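Local coordinates for phage tail sheath protein (Desulfitobacterium hafniense, PDB 3HXL) that probably forms the repeating subunit of the sheath around a contractile phage-type tail, at residues Q145-I150 / F161-L167; L307-F312 / Q325-T331. One frame throughout, in Å; residues are numbered along the deposited sequence.

Coming from the N terminus, the chain first reaches contact 1, where residues 145-150, at the end of strand 140-147, meet 161-167, which run on from strand 159-162; ten residues loop out between them. That loop is complete before contact 2 opens, so the two lie in series and neither nest nor cross. In contact 2 the end of helix 300-308 meets the loop that follows strand 320-323, and the twelve residues between include strands 314-317 and 320-323. Contact 1 joins the two sheets of the beta-sandwich domain; contact 2 belongs to the subtilisin-like domain. Their centres are about 61 Å apart, on opposite sides of the chain's centre, and they do not touch.

Contact 1 (Q145-I150 / F161-L167); sequences QTVSDI and FSGTGAL
Build 145-147 as the extended end of strand 140-147, then turn the chain at Ser148 (phi/psi -92/-37) so that Asp149 and Ile150 swing across to the second segment. Residues 161-162 lie on strand 159-162, and the chain runs on, still extended, through Gly163 and Gly165, both at positive phi (118° and 102°), where a CB would jam against the preceding carbonyl O. In register, the CA of Asp149 lies 5.1 Å from the CA of Ala166, and the CA of Ile150 6.0 Å from the CA of Thr164.

Polar links between the backbones are few. Ile150 N donates a weak, nearly straight hydrogen bond to Gly165 O (3.5 Å, 166°). One water bridges the next step, donating to Ser148 O at 2.8 Å and accepting from Leu167 N at 3.0 Å.

The rest is van der Waals packing. Ile150, rotamer mt, lies against backbone carbonyls in the curve of the loop: its CG2 is 3.8 Å from Gly163 O and its CD1 3.8 Å from Thr164 O. Two apolar pairs meet at Leu167, also mt: Ile150 CG1 is 3.5 Å from Leu167 CD2, and Val147 CG2 3.6 Å from Leu167 CD1. Separately, Gln145 NE2 approaches Phe161 CE2 obliquely at 3.9 Å, while hydrogen-bonding to Ala154 O and Asp143 OD2.

Phe161 and Leu167 both touch Leu103 of one sheet and residues of strand 131-137 in the other, Val133 and Phe131 respectively. Such apolar filling between two antiparallel sheets is characteristic of a beta sandwich, here that of the sheath protein's beta-sandwich domain.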
loop_
_atom_site.group_PDB
_atom_site.type_symbol
_atom_site.label_atom_id
_atom_site.label_comp_id
_atom_site.label_asym_id
_atom_site.label_seq_id
_atom_site.Cartn_x
_atom_site.Cartn_y
_atom_site.Cartn_z
ATOM N N GLN A 145 29.089 12.003 -20.649
ATOM C CA GLN A 145 29.375 13.428 -20.614
ATOM C C GLN A 145 30.782 13.702 -21.135
ATOM O O GLN A 145 31.750 13.073 -20.704
ATOM C CB GLN A 145 29.246 13.951 -19.180
ATOM C CG GLN A 145 27.835 13.882 -18.613
ATOM C CD GLN A 145 27.761 14.385 -17.185
ATOM O OE1 GLN A 145 28.279 15.459 -16.865
ATOM N NE2 GLN A 145 27.104 13.618 -16.318
ATOM N N THR A 146 30.887 14.639 -22.072
ATOM C CA THR A 146 32.178 15.010 -22.638
ATOM C C THR A 146 32.601 16.301 -21.962
ATOM O O THR A 146 31.953 17.334 -22.118
ATOM C CB THR A 146 32.084 15.235 -24.158
ATOM O OG1 THR A 146 31.636 14.030 -24.789
ATOM C CG2 THR A 146 33.449 15.611 -24.726
ATOM N N VAL A 147 33.683 16.238 -21.198
ATOM C CA VAL A 147 34.153 17.411 -20.481
ATOM C C VAL A 147 35.656 17.600 -20.602
ATOM O O VAL A 147 36.364 16.739 -21.125
ATOM C CB VAL A 147 33.792 17.310 -18.991
ATOM C CG1 VAL A 147 32.280 17.266 -18.826
ATOM C CG2 VAL A 147 34.414 16.056 -18.396
ATOM N N SER A 148 36.132 18.738 -20.112
ATOM C CA SER A 148 37.552 19.060 -20.142
ATOM C C SER A 148 38.203 18.599 -18.844
ATOM O O SER A 148 39.338 18.124 -18.841
ATOM C CB SER A 148 37.746 20.571 -20.295
ATOM O OG SER A 148 37.196 21.044 -21.511
ATOM N N ASP A 149 37.470 18.741 -17.745
ATOM C CA ASP A 149 37.964 18.365 -16.429
ATOM C C ASP A 149 36.828 17.908 -15.514
ATOM O O ASP A 149 35.677 17.799 -15.941
ATOM C CB ASP A 149 38.686 19.553 -15.792
ATOM C CG ASP A 149 37.889 20.838 -15.894
ATOM O OD1 ASP A 149 36.683 20.822 -15.567
ATOM O OD2 ASP A 149 38.465 21.871 -16.303
ATOM N N ILE A 150 37.161 17.650 -14.252
ATOM C CA ILE A 150 36.177 17.204 -13.271
ATOM C C ILE A 150 35.090 18.250 -13.032
ATOM O O ILE A 150 33.918 17.916 -12.856
ATOM C CB ILE A 150 36.847 16.888 -11.922
ATOM C CG1 ILE A 150 37.835 15.735 -12.091
ATOM C CG2 ILE A 150 35.785 16.537 -10.885
ATOM C CD1 ILE A 150 38.660 15.452 -10.856
ATOM N N PHE A 161 29.593 13.146 -8.749
ATOM C CA PHE A 161 31.022 13.293 -9.000
ATOM C C PHE A 161 31.635 14.246 -7.984
ATOM O O PHE A 161 31.054 15.284 -7.667
ATOM C CB PHE A 161 31.253 13.829 -10.412
ATOM C CG PHE A 161 30.742 12.926 -11.493
ATOM C CD1 PHE A 161 31.423 11.760 -11.820
ATOM C CD2 PHE A 161 29.569 13.232 -12.172
ATOM C CE1 PHE A 161 30.943 10.913 -12.815
ATOM C CE2 PHE A 161 29.078 12.391 -13.170
ATOM C CZ PHE A 161 29.764 11.230 -13.492
ATOM N N SER A 162 32.804 13.887 -7.467
ATOM C CA SER A 162 33.486 14.725 -6.487
ATOM C C SER A 162 34.984 14.771 -6.763
ATOM O O SER A 162 35.533 13.894 -7.433
ATOM C CB SER A 162 33.237 14.197 -5.068
ATOM O OG SER A 162 33.705 12.868 -4.925
ATOM N N GLY A 163 35.641 15.797 -6.235
ATOM C CA GLY A 163 37.069 15.947 -6.439
ATOM C C GLY A 163 37.378 17.228 -7.180
ATOM O O GLY A 163 36.482 18.019 -7.477
ATOM N N THR A 164 38.651 17.440 -7.489
ATOM C CA THR A 164 39.056 18.649 -8.193
ATOM C C THR A 164 40.292 18.399 -9.049
ATOM O O THR A 164 41.077 17.494 -8.772
ATOM C CB THR A 164 39.349 19.788 -7.195
ATOM O OG1 THR A 164 39.948 20.895 -7.883
ATOM C CG2 THR A 164 40.281 19.306 -6.097
ATOM N N GLY A 165 40.454 19.201 -10.097
ATOM C CA GLY A 165 41.607 19.043 -10.962
ATOM C C GLY A 165 41.332 18.321 -12.266
ATOM O O GLY A 165 40.212 18.328 -12.776
ATOM N N ALA A 166 42.364 17.678 -12.799
ATOM C CA ALA A 166 42.259 16.972 -14.065
ATOM C C ALA A 166 41.793 15.531 -13.953
ATOM O O ALA A 166 41.980 14.866 -12.932
ATOM C CB ALA A 166 43.596 17.020 -14.788
ATOM N N LEU A 167 41.197 15.055 -15.037
ATOM C CA LEU A 167 40.701 13.695 -15.114
ATOM C C LEU A 167 41.796 12.750 -15.589
ATOM O O LEU A 167 42.775 13.172 -16.212
ATOM C CB LEU A 167 39.519 13.626 -16.080
ATOM C CG LEU A 167 38.210 14.289 -15.633
ATOM C CD1 LEU A 167 37.340 14.579 -16.850
ATOM C CD2 LEU A 167 37.481 13.382 -14.646
HETATM O O HOH W 1 41.383 17.200 -17.130
#

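Contact 2 (L307-F312 / Q325-T331)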
loop_
_atom_site.group_PDB
_atom_site.type_symbol
_atom_site.label_atom_id
_atom_site.label_comp_id
_atom_site.label_asym_id
_atom_site.label_seq_id
_atom_site.Cartn_x
_atom_site.Cartn_y
_atom_site.Cartn_z
ATOM N N LEU A 307 -9.620 -21.914 8.372
ATOM C CA LEU A 307 -10.678 -20.918 8.248
ATOM C C LEU A 307 -11.234 -20.637 9.637
ATOM O O LEU A 307 -11.427 -19.485 10.030
ATOM C CB LEU A 307 -11.796 -21.434 7.336
ATOM C CG LEU A 307 -11.458 -21.618 5.853
ATOM C CD1 LEU A 307 -12.641 -22.251 5.128
ATOM C CD2 LEU A 307 -11.118 -20.261 5.231
ATOM N N GLN A 308 -11.486 -21.704 10.385
ATOM C CA GLN A 308 -12.013 -21.572 11.735
ATOM C C GLN A 308 -11.046 -20.758 12.592
ATOM O O GLN A 308 -11.450 -20.103 13.551
ATOM C CB GLN A 308 -12.217 -22.955 12.356
ATOM C CG GLN A 308 -12.819 -22.920 13.744
ATOM C CD GLN A 308 -12.994 -24.305 14.320
ATOM O OE1 GLN A 308 -13.643 -25.162 13.718
ATOM N NE2 GLN A 308 -12.412 -24.537 15.492
ATOM N N ALA A 309 -9.768 -20.804 12.235
ATOM C CA ALA A 309 -8.739 -20.075 12.969
ATOM C C ALA A 309 -8.601 -18.621 12.491
ATOM O O ALA A 309 -7.832 -17.849 13.060
ATOM C CB ALA A 309 -7.398 -20.801 12.841
ATOM N N GLY A 310 -9.345 -18.259 11.444
ATOM C CA GLY A 310 -9.308 -16.897 10.931
ATOM C C GLY A 310 -8.192 -16.630 9.937
ATOM O O GLY A 310 -7.711 -15.504 9.816
ATOM N N GLU A 311 -7.793 -17.664 9.206
ATOM C CA GLU A 311 -6.721 -17.544 8.241
ATOM C C GLU A 311 -7.143 -17.329 6.789
ATOM O O GLU A 311 -8.089 -17.948 6.297
ATOM C CB GLU A 311 -5.823 -18.773 8.339
ATOM C CG GLU A 311 -5.306 -18.997 9.751
ATOM C CD GLU A 311 -4.139 -19.953 9.793
ATOM O OE1 GLU A 311 -4.371 -21.174 9.962
ATOM O OE2 GLU A 311 -2.993 -19.478 9.647
ATOM N N PHE A 312 -6.413 -16.437 6.123
ATOM C CA PHE A 312 -6.624 -16.108 4.715
ATOM C C PHE A 312 -5.662 -17.060 3.986
ATOM O O PHE A 312 -4.448 -16.988 4.178
ATOM C CB PHE A 312 -6.248 -14.633 4.480
ATOM C CG PHE A 312 -6.571 -14.121 3.095
ATOM C CD1 PHE A 312 -5.823 -14.530 1.994
ATOM C CD2 PHE A 312 -7.629 -13.232 2.896
ATOM C CE1 PHE A 312 -6.125 -14.065 0.709
ATOM C CE2 PHE A 312 -7.939 -12.761 1.619
ATOM C CZ PHE A 312 -7.186 -13.178 0.526
ATOM N N GLN A 325 -11.405 -18.146 1.248
ATOM C CA GLN A 325 -12.403 -17.251 1.827
ATOM C C GLN A 325 -11.722 -15.927 2.121
ATOM O O GLN A 325 -10.627 -15.893 2.678
ATOM C CB GLN A 325 -13.003 -17.836 3.110
ATOM C CG GLN A 325 -14.044 -18.912 2.849
ATOM C CD GLN A 325 -14.879 -19.235 4.071
ATOM O OE1 GLN A 325 -15.075 -18.392 4.946
ATOM N NE2 GLN A 325 -15.400 -20.452 4.126
ATOM N N ASP A 326 -12.374 -14.839 1.713
ATOM C CA ASP A 326 -11.858 -13.485 1.895
ATOM C C ASP A 326 -12.211 -13.054 3.317
ATOM O O ASP A 326 -13.172 -12.314 3.534
ATOM C CB ASP A 326 -12.511 -12.564 0.850
ATOM C CG ASP A 326 -11.984 -11.138 0.888
ATOM O OD1 ASP A 326 -10.961 -10.882 1.564
ATOM O OD2 ASP A 326 -12.603 -10.274 0.224
ATOM N N ILE A 327 -11.431 -13.528 4.283
ATOM C CA ILE A 327 -11.685 -13.215 5.683
ATOM C C ILE A 327 -10.487 -12.635 6.411
ATOM O O ILE A 327 -9.340 -12.782 5.969
ATOM C CB ILE A 327 -12.129 -14.473 6.466
ATOM C CG1 ILE A 327 -11.041 -15.553 6.366
ATOM C CG2 ILE A 327 -13.448 -14.983 5.932
ATOM C CD1 ILE A 327 -11.275 -16.753 7.286
ATOM N N ASN A 328 -10.768 -11.958 7.524
ATOM C CA ASN A 328 -9.721 -11.380 8.355
ATOM C C ASN A 328 -9.558 -12.298 9.576
ATOM O O ASN A 328 -10.217 -13.333 9.665
ATOM C CB ASN A 328 -10.071 -9.936 8.760
ATOM C CG ASN A 328 -11.429 -9.817 9.422
ATOM O OD1 ASN A 328 -11.671 -10.383 10.495
ATOM N ND2 ASN A 328 -12.323 -9.062 8.794
ATOM N N THR A 329 -8.686 -11.924 10.508
ATOM C CA THR A 329 -8.415 -12.764 11.675
ATOM C C THR A 329 -9.436 -12.807 12.801
ATOM O O THR A 329 -9.257 -13.565 13.758
ATOM C CB THR A 329 -7.085 -12.387 12.322
ATOM O OG1 THR A 329 -7.159 -11.045 12.800
ATOM C CG2 THR A 329 -5.954 -12.498 11.323
ATOM N N LEU A 330 -10.488 -12.004 12.726
ATOM C CA LEU A 330 -11.475 -12.010 13.803
ATOM C C LEU A 330 -12.176 -13.353 13.970
ATOM O O LEU A 330 -12.860 -13.822 13.055
ATOM C CB LEU A 330 -12.529 -10.924 13.580
ATOM C CG LEU A 330 -13.613 -10.884 14.662
ATOM C CD1 LEU A 330 -12.996 -10.443 16.000
ATOM C CD2 LEU A 330 -14.697 -9.899 14.247
ATOM N N THR A 331 -12.005 -13.969 15.140
ATOM C CA THR A 331 -12.650 -15.249 15.435
ATOM C C THR A 331 -13.447 -15.225 16.737
ATOM O O THR A 331 -14.342 -16.045 16.920
ATOM C CB THR A 331 -11.641 -16.427 15.533
ATOM O OG1 THR A 331 -10.683 -16.156 16.562
ATOM C CG2 THR A 331 -10.927 -16.633 14.209
HETATM O O HOH W 2 -7.222 -13.385 7.720
HETATM O O HOH W 3 -9.184 -18.055 3.624
#
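A Schellman motif ends helix 300-308 here, and its glycine is where the loop 325-331 comes closest. Gly310, at phi/psi 85/29, sends its N back to Leu307 O at 2.8 Å. Its CA is 4.3 Å from the CA of Thr329, so close that a CB would clash with Thr329 O and Thr331 CG2. Thr331 CG2 sits 3.5 Å from Ala309 C, against the helix end.

No direct hydrogen bond joins the segments. Gly310 O instead receives a CA-H...O contact from Thr329 CA (3.4 Å), and two waters bridge carbonyls: one donates to Gly310 O (3.0 Å) and Ile327 O (2.8 Å), the other to Glu311 O (2.9 Å) and Gln325 O (2.8 Å).

In this subtilisin-like domain, the backbone of Phe312 and that of Thr329 both bond to strand 246-255, so the two segments share a support in the mixed sheet. Ile327 reaches over with CD1, 3.5 Å from Glu311 O and 4.1 Å from Leu307 CD2. The Phe312 ring presents its edge to Ile327 O (3.5 Å from CD2) and Asp326 OD1 (3.6 Å from CE2); OD1 also accepts from Asn344 ND2, while OD2 accepts from Leu283 N and salt-bridges Arg348. Asn328 OD1 accepts from Leu330 N at 3.0 Å, an Asx turn that bends the loop, while its ND2 donates to Phe341 O.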